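Local atomic coordinates of 4-oxalocrotonate decarboxylase NahK (Pseudomonas putida, PDB entry 5D2K), a protein that catalyses the metal-assisted decarboxylation of (3E)-2-oxohex-3-enedioate to 2-oxopent-4-enoate and carbon dioxide, a step in naphthalene degradation. Residues A[61-66]-A[92-97]; A[186-191]-A[210-215]; A[194-199]-A[244-249]. The protein carries 1 engineered substitution. All blocks are in the same frame, centred on the assembly; numbering follows the deposited sequence.

Contact 1: A[61-66]-A[92-97]; sequences RGNKIV and ADYFSV
Lys64 and Asp93 grip each other through two hydrogen bonds, and around this pair the contact is tightest. The backbone N of Asp93 donates to Lys64 O at 2.8 Å, nearly along the C=O axis although the N-H itself is bent. In return Lys64 N reaches Asp93 OD2 at 2.9 Å, approaching from above the carboxylate plane with a straighter N-H (159°). Asp93 CG lies between its own backbone N and carbonyl carbon (chi1 49°), which sets the carboxylate carbon beside Lys64 N and O. Val66 crosses the Asp93 side chain at about a right angle and lays CG1 against Asp93 CB at 3.6 Å, while its CG2 comes near Ala92 O.

The backbone joins here as the end of an antiparallel ladder: Ile65 and Ala92 form a non-hydrogen-bonded pair, their CA atoms 4.5 Å apart, where strand 65-71 meets strand 87-92 within the large mixed sheet. Both side chains of the pair lie on the face touching helix 44-60. That helix closes just before the strand in a Schellman motif, with Gly62 at positive phi as its C-prime residue. Beyond Ala92 the chain turns through a short 3-10 segment, where Ser96 N and Ser96 OG both donate to Asp93 O.

Toward Asn63 the contact becomes looser. Asn63 OD1 comes only to the edge of the Tyr94 ring, near its plane, 3.3 Å from Tyr94 CE2, with amide and ring planes 68° apart. The phenol OH of Tyr94 is instead hydrogen-bonded to Glu26 and Lys58. On the solvent side the chain of the exposed Lys64 bends at chi2; CB and CG stay near Asp93 OD2, while the ammonium end turns from Asp93.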
ATOM      1  N   ARG A  61       8.015  19.188   4.312  1.00 12.64           N
ATOM      2  CA  ARG A  61       6.942  20.172   4.422  1.00 14.54           C
ATOM      3  C   ARG A  61       6.018  19.880   5.601  1.00 12.93           C
ATOM      4  O   ARG A  61       4.956  20.500   5.731  1.00 15.59           O
ATOM      5  CB  ARG A  61       6.151  20.285   3.103  1.00 15.09           C
ATOM      6  CG  ARG A  61       5.191  19.152   2.733  1.00 16.07           C
ATOM      7  CD  ARG A  61       4.436  19.469   1.424  1.00 16.44           C
ATOM      8  NE  ARG A  61       5.318  19.554   0.253  1.00 15.64           N
ATOM      9  CZ  ARG A  61       5.560  18.545  -0.582  1.00 13.33           C
ATOM     10  NH1 ARG A  61       6.390  18.712  -1.613  1.00 13.55           N
ATOM     11  NH2 ARG A  61       5.001  17.355  -0.383  1.00 11.60           N
ATOM     12  N   GLY A  62       6.430  18.950   6.464  1.00 11.78           N
ATOM     13  CA  GLY A  62       5.742  18.740   7.727  1.00 13.59           C
ATOM     14  C   GLY A  62       4.812  17.539   7.810  1.00 12.00           C
ATOM     15  O   GLY A  62       4.202  17.301   8.863  1.00 12.75           O
ATOM     16  N   ASN A  63       4.683  16.783   6.723  1.00 10.90           N
ATOM     17  CA  ASN A  63       3.870  15.564   6.783  1.00 10.09           C
ATOM     18  C   ASN A  63       4.513  14.522   7.692  1.00 10.63           C
ATOM     19  O   ASN A  63       5.728  14.296   7.630  1.00 11.99           O
ATOM     20  CB  ASN A  63       3.683  14.895   5.410  1.00  9.22           C
ATOM     21  CG  ASN A  63       3.061  15.780   4.354  1.00 12.80           C
ATOM     22  OD1 ASN A  63       3.044  15.385   3.188  1.00 13.43           O
ATOM     23  ND2 ASN A  63       2.543  16.951   4.731  1.00 15.32           N
ATOM     24  N   LYS A  64       3.707  13.862   8.523  1.00 10.39           N
ATOM     25  CA  LYS A  64       4.188  12.687   9.235  1.00 10.13           C
ATOM     26  C   LYS A  64       4.017  11.455   8.356  1.00 11.94           C
ATOM     27  O   LYS A  64       3.036  11.347   7.619  1.00 10.87           O
ATOM     28  CB  LYS A  64       3.434  12.502  10.558  1.00 10.03           C
ATOM     29  CG  LYS A  64       3.620  13.663  11.541  1.00 14.22           C
ATOM     30  CD  LYS A  64       5.093  13.818  11.928  1.00 17.59           C
ATOM     31  CE  LYS A  64       5.255  14.767  13.106  1.00 23.50           C
ATOM     32  NZ  LYS A  64       6.669  14.893  13.549  1.00 27.29           N
ATOM     33  N   ILE A  65       4.975  10.537   8.424  1.00 11.14           N
ATOM     34  CA  ILE A  65       4.856   9.270   7.719  1.00 10.52           C
ATOM     35  C   ILE A  65       4.283   8.273   8.727  1.00 12.62           C
ATOM     36  O   ILE A  65       4.932   7.936   9.725  1.00 16.59           O
ATOM     37  CB  ILE A  65       6.213   8.807   7.141  1.00 12.97           C
ATOM     38  CG1 ILE A  65       6.841   9.911   6.282  1.00 12.14           C
ATOM     39  CG2 ILE A  65       6.050   7.518   6.329  1.00 15.59           C
ATOM     40  CD1 ILE A  65       5.952  10.406   5.127  1.00 12.62           C
ATOM     41  N   VAL A  66       3.048   7.837   8.494  1.00 10.02           N
ATOM     42  CA  VAL A  66       2.314   7.087   9.521  1.00 10.62           C
ATOM     43  C   VAL A  66       2.291   5.593   9.276  1.00 13.58           C
ATOM     44  O   VAL A  66       1.662   4.857  10.042  1.00 17.22           O
ATOM     45  CB  VAL A  66       0.862   7.577   9.654  1.00 10.99           C
ATOM     46  CG1 VAL A  66       0.833   9.051  10.065  1.00 13.61           C
ATOM     47  CG2 VAL A  66       0.079   7.362   8.348  1.00 13.27           C
ATOM     48  N   ALA A  92       1.585   8.628   3.999  1.00  8.16           N
ATOM     49  CA  ALA A  92       1.601   9.940   4.645  1.00  9.05           C
ATOM     50  C   ALA A  92       0.344  10.163   5.481  1.00 10.36           C
ATOM     51  O   ALA A  92      -0.720   9.571   5.206  1.00 10.28           O
ATOM     52  CB  ALA A  92       1.743  11.040   3.603  1.00 10.21           C
ATOM     53  N   ASP A  93       0.440  11.032   6.486  1.00  9.76           N
ATOM     54  CA  ASP A  93      -0.684  11.187   7.404  1.00 10.43           C
ATOM     55  C   ASP A  93      -1.988  11.622   6.714  1.00 10.82           C
ATOM     56  O   ASP A  93      -3.053  11.105   7.057  1.00  9.84           O
ATOM     57  CB  ASP A  93      -0.333  12.133   8.579  1.00 12.77           C
ATOM     58  CG  ASP A  93       0.304  13.461   8.169  1.00 11.46           C
ATOM     59  OD1 ASP A  93       0.251  13.901   6.998  1.00 10.83           O
ATOM     60  OD2 ASP A  93       0.840  14.102   9.104  1.00 11.64           O
ATOM     61  N   TYR A  94      -1.922  12.516   5.728  1.00  9.89           N
ATOM     62  CA  TYR A  94      -3.159  12.995   5.096  1.00  9.66           C
ATOM     63  C   TYR A  94      -3.803  11.927   4.199  1.00 10.34           C
ATOM     64  O   TYR A  94      -4.912  12.135   3.691  1.00 10.76           O
ATOM     65  CB  TYR A  94      -2.914  14.285   4.296  1.00 10.64           C
ATOM     66  CG  TYR A  94      -2.017  14.107   3.087  1.00 10.09           C
ATOM     67  CD1 TYR A  94      -2.548  13.780   1.850  1.00 10.10           C
ATOM     68  CD2 TYR A  94      -0.648  14.284   3.188  1.00  9.30           C
ATOM     69  CE1 TYR A  94      -1.724  13.616   0.738  1.00 10.15           C
ATOM     70  CE2 TYR A  94       0.183  14.118   2.088  1.00 10.80           C
ATOM     71  CZ  TYR A  94      -0.370  13.785   0.864  1.00 10.93           C
ATOM     72  OH  TYR A  94       0.441  13.629  -0.246  1.00 11.66           O
ATOM     73  N   PHE A  95      -3.125  10.786   4.012  1.00  9.34           N
ATOM     74  CA  PHE A  95      -3.747   9.634   3.332  1.00  8.17           C
ATOM     75  C   PHE A  95      -4.883   9.043   4.162  1.00  9.67           C
ATOM     76  O   PHE A  95      -5.753   8.349   3.621  1.00  9.13           O
ATOM     77  CB  PHE A  95      -2.746   8.488   3.071  1.00 10.26           C
ATOM     78  CG  PHE A  95      -1.661   8.772   2.048  1.00 10.07           C
ATOM     79  CD1 PHE A  95      -1.496  10.020   1.451  1.00 10.73           C
ATOM     80  CD2 PHE A  95      -0.803   7.737   1.681  1.00  8.64           C
ATOM     81  CE1 PHE A  95      -0.479  10.225   0.509  1.00  9.58           C
ATOM     82  CE2 PHE A  95       0.220   7.942   0.753  1.00  8.32           C
ATOM     83  CZ  PHE A  95       0.381   9.182   0.169  1.00  9.52           C
ATOM     84  N   SER A  96      -4.857   9.261   5.481  1.00  8.97           N
ATOM     85  CA  SER A  96      -5.766   8.560   6.390  1.00  9.21           C
ATOM     86  C   SER A  96      -7.217   9.050   6.300  1.00 10.71           C
ATOM     87  O   SER A  96      -7.480  10.250   6.199  1.00 12.89           O
ATOM     88  CB  SER A  96      -5.253   8.688   7.831  1.00 12.96           C
ATOM     89  OG  SER A  96      -5.277  10.045   8.264  1.00 15.52           O
ATOM     90  N   VAL A  97      -8.142   8.090   6.352  1.00  9.36           N
ATOM     91  CA  VAL A  97      -9.586   8.322   6.302  1.00 11.78           C
ATOM     92  C   VAL A  97     -10.218   7.545   7.459  1.00  9.85           C
ATOM     93  O   VAL A  97      -9.858   6.395   7.698  1.00 10.42           O
ATOM     94  CB  VAL A  97     -10.182   7.842   4.945  1.00  8.75           C
ATOM     95  CG1 VAL A  97     -11.696   8.063   4.863  1.00 11.75           C
ATOM     96  CG2 VAL A  97      -9.469   8.517   3.773  1.00 11.51           C
TER

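Contact 2: A[186-191]-A[210-215]; sequences DLRTLG and LGHPLS
Leu187 packs on the first turn of helix 213-225, and its side chain meets His212 and Pro213 at CB and Leu214 at its tip. Leu187 CB lies 3.9 Å from Pro213 CG and 4.0 Å from His212 CE1, approaching the imidazole obliquely. CG lies anti to the carbonyl carbon (chi1 -64°); beyond it Leu187 CD1 lies 3.9 Å from Leu214 CD2, the two leucines crossing at about a right angle. Ile117 of strand 112-121 and Leu182 also touch Leu187. Leu187 O lies 3.3 Å from Pro213 CD; the contact buries this oxygen without a hydrogen-bond partner.

Arg188 forms the outer edge, its CB 3.8 Å from His212 CD2 and its CG beside Gly211 O. Its backbone N lies over one face of the imidazole, offset toward the rim. A water 2.8 Å from His212 NE2 also donates a weak bond to Asp186 OD1, and the same oxygen accepts from Thr189 N in an Asx motif. On the other side of the ring, His212 ND1 accepts from Leu214 N at 3.1 Å, nearly in the ring plane. This is a side-chain N-cap: His212 stands at the N-cap position, its imidazole accepting Leu214 N at the start of helix 213-225.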
ATOM      1  N   ASP A 186      -6.717 -15.192  13.528  1.00 14.88           N
ATOM      2  CA  ASP A 186      -5.974 -16.022  12.589  1.00 12.69           C
ATOM      3  C   ASP A 186      -5.884 -15.281  11.260  1.00 13.83           C
ATOM      4  O   ASP A 186      -6.856 -15.228  10.506  1.00 14.95           O
ATOM      5  CB  ASP A 186      -6.659 -17.382  12.419  1.00 13.23           C
ATOM      6  CG  ASP A 186      -5.840 -18.362  11.582  1.00 15.85           C
ATOM      7  OD1 ASP A 186      -5.148 -17.940  10.633  1.00 15.94           O
ATOM      8  OD2 ASP A 186      -5.900 -19.578  11.874  1.00 19.41           O
ATOM      9  N   LEU A 187      -4.728 -14.694  10.975  1.00 11.94           N
ATOM     10  CA  LEU A 187      -4.594 -13.891   9.760  1.00 11.68           C
ATOM     11  C   LEU A 187      -4.569 -14.734   8.495  1.00 13.19           C
ATOM     12  O   LEU A 187      -4.807 -14.218   7.403  1.00 13.70           O
ATOM     13  CB  LEU A 187      -3.329 -13.032   9.826  1.00 10.77           C
ATOM     14  CG  LEU A 187      -3.345 -11.994  10.947  1.00 11.08           C
ATOM     15  CD1 LEU A 187      -2.058 -11.173  10.923  1.00 15.50           C
ATOM     16  CD2 LEU A 187      -4.578 -11.086  10.844  1.00 16.40           C
ATOM     17  N   ARG A 188      -4.276 -16.025   8.634  1.00 12.56           N
ATOM     18  CA  ARG A 188      -4.242 -16.904   7.465  1.00 11.11           C
ATOM     19  C   ARG A 188      -5.651 -17.237   6.984  1.00 11.42           C
ATOM     20  O   ARG A 188      -5.920 -17.257   5.772  1.00 13.72           O
ATOM     21  CB  ARG A 188      -3.476 -18.196   7.785  1.00 13.58           C
ATOM     22  CG  ARG A 188      -3.317 -19.119   6.583  1.00 15.24           C
ATOM     23  CD  ARG A 188      -2.609 -20.416   6.977  1.00 15.33           C
ATOM     24  NE  ARG A 188      -3.384 -21.209   7.927  1.00 14.86           N
ATOM     25  CZ  ARG A 188      -4.193 -22.208   7.583  1.00 18.43           C
ATOM     26  NH1 ARG A 188      -4.359 -22.520   6.306  1.00 18.49           N
ATOM     27  NH2 ARG A 188      -4.841 -22.890   8.516  1.00 18.47           N
ATOM     28  N   THR A 189      -6.551 -17.476   7.931  1.00 12.62           N
ATOM     29  CA  THR A 189      -7.897 -17.911   7.587  1.00 11.39           C
ATOM     30  C   THR A 189      -8.931 -16.786   7.652  1.00 12.76           C
ATOM     31  O   THR A 189     -10.110 -17.017   7.419  1.00 12.19           O
ATOM     32  CB  THR A 189      -8.362 -19.071   8.497  1.00 12.20           C
ATOM     33  OG1 THR A 189      -8.472 -18.619   9.856  1.00 14.35           O
ATOM     34  CG2 THR A 189      -7.367 -20.235   8.420  1.00 15.46           C
ATOM     35  N   LEU A 190      -8.475 -15.573   7.955  1.00 11.71           N
ATOM     36  CA  LEU A 190      -9.354 -14.407   8.039  1.00 11.47           C
ATOM     37  C   LEU A 190     -10.100 -14.185   6.738  1.00 11.10           C
ATOM     38  O   LEU A 190      -9.478 -13.929   5.716  1.00 10.54           O
ATOM     39  CB  LEU A 190      -8.537 -13.158   8.380  1.00 11.09           C
ATOM     40  CG  LEU A 190      -9.318 -11.846   8.478  1.00 12.54           C
ATOM     41  CD1 LEU A 190     -10.296 -11.885   9.640  1.00 13.55           C
ATOM     42  CD2 LEU A 190      -8.346 -10.679   8.626  1.00 15.12           C
ATOM     43  N   GLY A 191     -11.424 -14.311   6.768  1.00 10.32           N
ATOM     44  CA  GLY A 191     -12.224 -14.064   5.580  1.00 12.04           C
ATOM     45  C   GLY A 191     -12.592 -12.601   5.436  1.00 11.37           C
ATOM     46  O   GLY A 191     -12.889 -11.925   6.422  1.00 13.23           O
ATOM     47  N   LEU A 210       0.810 -13.804   0.196  1.00 15.28           N
ATOM     48  CA  LEU A 210       2.041 -14.600   0.331  1.00 16.45           C
ATOM     49  C   LEU A 210       1.900 -15.859   1.181  1.00 16.76           C
ATOM     50  O   LEU A 210       2.889 -16.371   1.709  1.00 20.57           O
ATOM     51  CB  LEU A 210       3.165 -13.733   0.906  1.00 18.74           C
ATOM     52  CG  LEU A 210       3.642 -12.576   0.032  1.00 17.31           C
ATOM     53  CD1 LEU A 210       4.665 -11.723   0.767  1.00 18.74           C
ATOM     54  CD2 LEU A 210       4.237 -13.090  -1.274  1.00 20.71           C
ATOM     55  N   GLY A 211       0.682 -16.380   1.313  1.00 15.55           N
ATOM     56  CA  GLY A 211       0.455 -17.551   2.144  1.00 15.18           C
ATOM     57  C   GLY A 211       0.100 -17.213   3.581  1.00 14.30           C
ATOM     58  O   GLY A 211      -0.487 -18.020   4.297  1.00 15.66           O
ATOM     59  N   HIS A 212       0.485 -16.009   4.009  1.00 14.01           N
ATOM     60  CA  HIS A 212       0.236 -15.540   5.370  1.00 12.39           C
ATOM     61  C   HIS A 212       0.574 -14.054   5.431  1.00 10.42           C
ATOM     62  O   HIS A 212       1.676 -13.683   5.065  1.00 12.68           O
ATOM     63  CB  HIS A 212       1.098 -16.293   6.391  1.00 11.94           C
ATOM     64  CG  HIS A 212       0.564 -16.225   7.782  1.00 12.90           C
ATOM     65  ND1 HIS A 212       0.484 -15.048   8.501  1.00 11.61           N
ATOM     66  CD2 HIS A 212       0.066 -17.194   8.589  1.00 10.95           C
ATOM     67  CE1 HIS A 212      -0.045 -15.300   9.686  1.00 13.61           C
ATOM     68  NE2 HIS A 212      -0.316 -16.591   9.758  1.00 11.74           N
ATOM     69  N   PRO A 213      -0.358 -13.202   5.905  1.00 12.45           N
ATOM     70  CA  PRO A 213      -0.010 -11.770   5.939  1.00  9.91           C
ATOM     71  C   PRO A 213       1.294 -11.439   6.695  1.00 10.00           C
ATOM     72  O   PRO A 213       1.988 -10.471   6.349  1.00  9.70           O
ATOM     73  CB  PRO A 213      -1.231 -11.145   6.630  1.00  9.27           C
ATOM     74  CG  PRO A 213      -2.369 -12.004   6.160  1.00 11.19           C
ATOM     75  CD  PRO A 213      -1.783 -13.423   6.226  1.00 11.06           C
ATOM     76  N   LEU A 214       1.648 -12.241   7.694  1.00 10.63           N
ATOM     77  CA  LEU A 214       2.882 -11.963   8.429  1.00  9.44           C
ATOM     78  C   LEU A 214       4.125 -12.237   7.560  1.00  8.94           C
ATOM     79  O   LEU A 214       5.198 -11.681   7.816  1.00 10.03           O
ATOM     80  CB  LEU A 214       2.922 -12.771   9.728  1.00  9.00           C
ATOM     81  CG  LEU A 214       1.868 -12.386  10.767  1.00 11.48           C
ATOM     82  CD1 LEU A 214       2.107 -13.118  12.080  1.00 12.67           C
ATOM     83  CD2 LEU A 214       1.839 -10.863  10.988  1.00 11.13           C
ATOM     84  N   SER A 215       3.985 -13.057   6.515  1.00  9.83           N
ATOM     85  CA  SER A 215       5.105 -13.264   5.587  1.00  9.81           C
ATOM     86  C   SER A 215       5.383 -12.000   4.788  1.00 11.35           C
ATOM     87  O   SER A 215       6.508 -11.752   4.361  1.00 10.99           O
ATOM     88  CB  SER A 215       4.830 -14.434   4.634  1.00 10.87           C
ATOM     89  OG  SER A 215       4.822 -15.671   5.348  1.00 12.81           O
TER
HETATM   90  O   HOH W   1      -1.962 -18.063  11.553  1.00 15.73           O

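Contact 3: A[194-199]-A[244-249]; sequences MEKNGE and AAVPVA. With EDO (1,2-ethanediol), chain I.
This is a side-chain contact between two strands of different sheets: the end of strand 191-196, with its type I' turn from Lys196 to Glu199, faces the short strand 246-247, which pairs with strand 112-121 of the larger sheet. No backbone bond joins the two segments, whose nearest CA atoms, those of Lys196 and Val248, are 8.6 Å apart. Val246 meets two side chains, one with each methyl branch. Met194 SD lies 3.5 Å from Val246 CG2, the two side chains running antiparallel past one another; Val246 CG1 rests 3.8 Å from Lys196 CD. Glu199 OE2 accepts from O2 of a 1,2-ethanediol, probably from the crystallisation liquor.

Lys196 leaves the backbone with CG anti to N (chi1 171°) and stays extended to its ammonium group. There NZ donates to Pro247 O at 2.8 Å, the donor tilted 33° from the carbonyl plane. Asp252 offers NZ a long, weak ion pair. A methionine in place of Lys196 would probably leave Pro247 O without this donor and Asp252 without its distant positive charge. The long side chain thus combines both chemistries, its methylenes packing on valine while its charged end ties one sheet to the backbone of the other.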
ATOM      1  N   MET A 194     -15.861  -7.872   0.324  1.00 11.87           N
ATOM      2  CA  MET A 194     -15.995  -6.488  -0.142  1.00 12.89           C
ATOM      3  C   MET A 194     -17.353  -6.283  -0.799  1.00 15.32           C
ATOM      4  O   MET A 194     -17.696  -6.981  -1.761  1.00 13.55           O
ATOM      5  CB  MET A 194     -14.879  -6.137  -1.124  1.00 15.00           C
ATOM      6  CG  MET A 194     -14.954  -4.723  -1.718  1.00 19.62           C
ATOM      7  SD  MET A 194     -13.792  -4.490  -3.090  1.00 19.34           S
ATOM      8  CE  MET A 194     -12.211  -4.574  -2.248  1.00 21.53           C
ATOM      9  N   GLU A 195     -18.115  -5.333  -0.272  1.00 15.69           N
ATOM     10  CA  GLU A 195     -19.403  -4.949  -0.853  1.00 15.84           C
ATOM     11  C   GLU A 195     -19.306  -3.544  -1.440  1.00 21.50           C
ATOM     12  O   GLU A 195     -18.688  -2.663  -0.856  1.00 16.82           O
ATOM     13  CB  GLU A 195     -20.510  -5.015   0.198  1.00 16.35           C
ATOM     14  CG  GLU A 195     -20.678  -6.407   0.821  1.00 16.17           C
ATOM     15  CD  GLU A 195     -21.738  -6.458   1.904  1.00 20.61           C
ATOM     16  OE1 GLU A 195     -22.288  -5.396   2.270  1.00 23.23           O
ATOM     17  OE2 GLU A 195     -22.030  -7.572   2.401  1.00 21.44           O
ATOM     18  N   LYS A 196     -19.911  -3.343  -2.604  1.00 16.39           N
ATOM     19  CA  LYS A 196     -19.975  -2.015  -3.215  1.00 13.97           C
ATOM     20  C   LYS A 196     -21.419  -1.760  -3.589  1.00 18.07           C
ATOM     21  O   LYS A 196     -22.054  -2.602  -4.230  1.00 16.53           O
ATOM     22  CB  LYS A 196     -19.064  -1.914  -4.438  1.00 14.52           C
ATOM     23  CG  LYS A 196     -19.217  -0.626  -5.268  1.00 15.06           C
ATOM     24  CD  LYS A 196     -18.266  -0.660  -6.465  1.00 19.49           C
ATOM     25  CE  LYS A 196     -18.492   0.473  -7.446  1.00 20.76           C
ATOM     26  NZ  LYS A 196     -17.678   0.239  -8.676  1.00 21.69           N
ATOM     27  N   ASN A 197     -21.942  -0.616  -3.156  1.00 17.68           N
ATOM     28  CA  ASN A 197     -23.319  -0.241  -3.466  1.00 20.21           C
ATOM     29  C   ASN A 197     -24.293  -1.371  -3.130  1.00 20.21           C
ATOM     30  O   ASN A 197     -25.205  -1.689  -3.899  1.00 18.39           O
ATOM     31  CB  ASN A 197     -23.415   0.181  -4.937  1.00 14.91           C
ATOM     32  CG  ASN A 197     -22.630   1.458  -5.221  1.00 15.10           C
ATOM     33  OD1 ASN A 197     -22.406   2.258  -4.313  1.00 19.58           O
ATOM     34  ND2 ASN A 197     -22.203   1.649  -6.472  1.00 16.87           N
ATOM     35  N   GLY A 198     -24.064  -1.983  -1.973  1.00 17.95           N
ATOM     36  CA  GLY A 198     -24.984  -2.943  -1.396  1.00 20.68           C
ATOM     37  C   GLY A 198     -24.830  -4.382  -1.843  1.00 18.02           C
ATOM     38  O   GLY A 198     -25.586  -5.242  -1.399  1.00 25.84           O
ATOM     39  N   GLU A 199     -23.870  -4.666  -2.711  1.00 18.14           N
ATOM     40  CA  GLU A 199     -23.715  -6.045  -3.164  1.00 21.56           C
ATOM     41  C   GLU A 199     -22.275  -6.535  -3.096  1.00 14.66           C
ATOM     42  O   GLU A 199     -21.329  -5.762  -3.266  1.00 15.56           O
ATOM     43  CB  GLU A 199     -24.244  -6.205  -4.586  1.00 25.43           C
ATOM     44  CG  GLU A 199     -23.479  -5.429  -5.626  1.00 21.95           C
ATOM     45  CD  GLU A 199     -23.600  -6.024  -7.025  1.00 42.53           C
ATOM     46  OE1 GLU A 199     -24.435  -6.935  -7.228  1.00 37.09           O
ATOM     47  OE2 GLU A 199     -22.849  -5.586  -7.925  1.00 33.40           O
ATOM     48  N   ALA A 244      -8.632  -8.618  -5.866  1.00 20.43           N
ATOM     49  CA  ALA A 244      -8.488  -7.637  -6.919  1.00 20.82           C
ATOM     50  C   ALA A 244      -9.099  -6.310  -6.477  1.00 14.91           C
ATOM     51  O   ALA A 244     -10.072  -6.271  -5.722  1.00 15.98           O
ATOM     52  CB  ALA A 244      -9.143  -8.128  -8.203  1.00 20.21           C
ATOM     53  N   ALA A 245      -8.506  -5.229  -6.953  1.00 14.82           N
ATOM     54  CA  ALA A 245      -8.978  -3.882  -6.667  1.00 15.02           C
ATOM     55  C   ALA A 245     -10.232  -3.544  -7.490  1.00 15.69           C
ATOM     56  O   ALA A 245     -10.409  -4.043  -8.605  1.00 16.73           O
ATOM     57  CB  ALA A 245      -7.868  -2.889  -6.937  1.00 15.22           C
ATOM     58  N   VAL A 246     -11.100  -2.710  -6.923  1.00 13.59           N
ATOM     59  CA  VAL A 246     -12.397  -2.385  -7.518  1.00 11.06           C
ATOM     60  C   VAL A 246     -12.527  -0.874  -7.697  1.00 12.34           C
ATOM     61  O   VAL A 246     -12.298  -0.120  -6.758  1.00 12.82           O
ATOM     62  CB  VAL A 246     -13.533  -2.907  -6.635  1.00 12.55           C
ATOM     63  CG1 VAL A 246     -14.888  -2.370  -7.082  1.00 19.73           C
ATOM     64  CG2 VAL A 246     -13.520  -4.446  -6.605  1.00 16.00           C
ATOM     65  N   PRO A 247     -12.896  -0.419  -8.906  1.00 11.93           N
ATOM     66  CA  PRO A 247     -13.011   1.030  -9.117  1.00 11.62           C
ATOM     67  C   PRO A 247     -14.121   1.674  -8.263  1.00 12.46           C
ATOM     68  O   PRO A 247     -15.143   1.043  -7.950  1.00 13.05           O
ATOM     69  CB  PRO A 247     -13.323   1.147 -10.616  1.00 15.13           C
ATOM     70  CG  PRO A 247     -13.871  -0.176 -11.005  1.00 22.52           C
ATOM     71  CD  PRO A 247     -13.241  -1.199 -10.109  1.00 14.95           C
ATOM     72  N   VAL A 248     -13.880   2.911  -7.835  1.00 12.70           N
ATOM     73  CA  VAL A 248     -14.879   3.675  -7.091  1.00  9.43           C
ATOM     74  C   VAL A 248     -15.037   5.050  -7.730  1.00 13.32           C
ATOM     75  O   VAL A 248     -14.120   5.555  -8.392  1.00 15.41           O
ATOM     76  CB  VAL A 248     -14.516   3.828  -5.595  1.00 12.06           C
ATOM     77  CG1 VAL A 248     -14.718   2.497  -4.864  1.00 14.98           C
ATOM     78  CG2 VAL A 248     -13.089   4.357  -5.439  1.00 13.37           C
ATOM     79  N   ALA A 249     -16.208   5.643  -7.527  1.00 14.28           N
ATOM     80  CA  ALA A 249     -16.569   6.899  -8.171  1.00 14.24           C
ATOM     81  C   ALA A 249     -17.561   7.661  -7.296  1.00 12.07           C
ATOM     82  O   ALA A 249     -18.155   7.080  -6.380  1.00 14.32           O
ATOM     83  CB  ALA A 249     -17.163   6.620  -9.562  1.00 15.81           C
TER
HETATM   84  C1  EDO I 307     -19.656  -5.932 -11.589  1.00 35.00           C
HETATM   85  O1  EDO I 307     -19.166  -7.269 -11.413  1.00 33.27           O
HETATM   86  C2  EDO I 307     -20.589  -5.569 -10.443  1.00 32.54           C
HETATM   87  O2  EDO I 307     -21.571  -6.600 -10.289  1.00 33.24           O

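The three contacts sit at separate places around the active site, whose magnesium ion is bound by Glu114, Glu116 and Glu147. Contacts 1 and 2 lie on opposite sides of the chain's centre, their own centres 27 Å apart, and the centre of contact 3 is 25 Å from the first and 22 Å from the second. Contacts 1 and 3 both reach the large mixed sheet that includes strand 112-121, which carries Glu114 and Glu116. The segments of contacts 2 and 3 alternate along the chain. From the magnesium ion, the side chains of Met194, Pro213 and Val66 are about 10, 12 and 14 Å away, and bound 2-oxoadipic acid is about 9 Å from the side chain of Ala244.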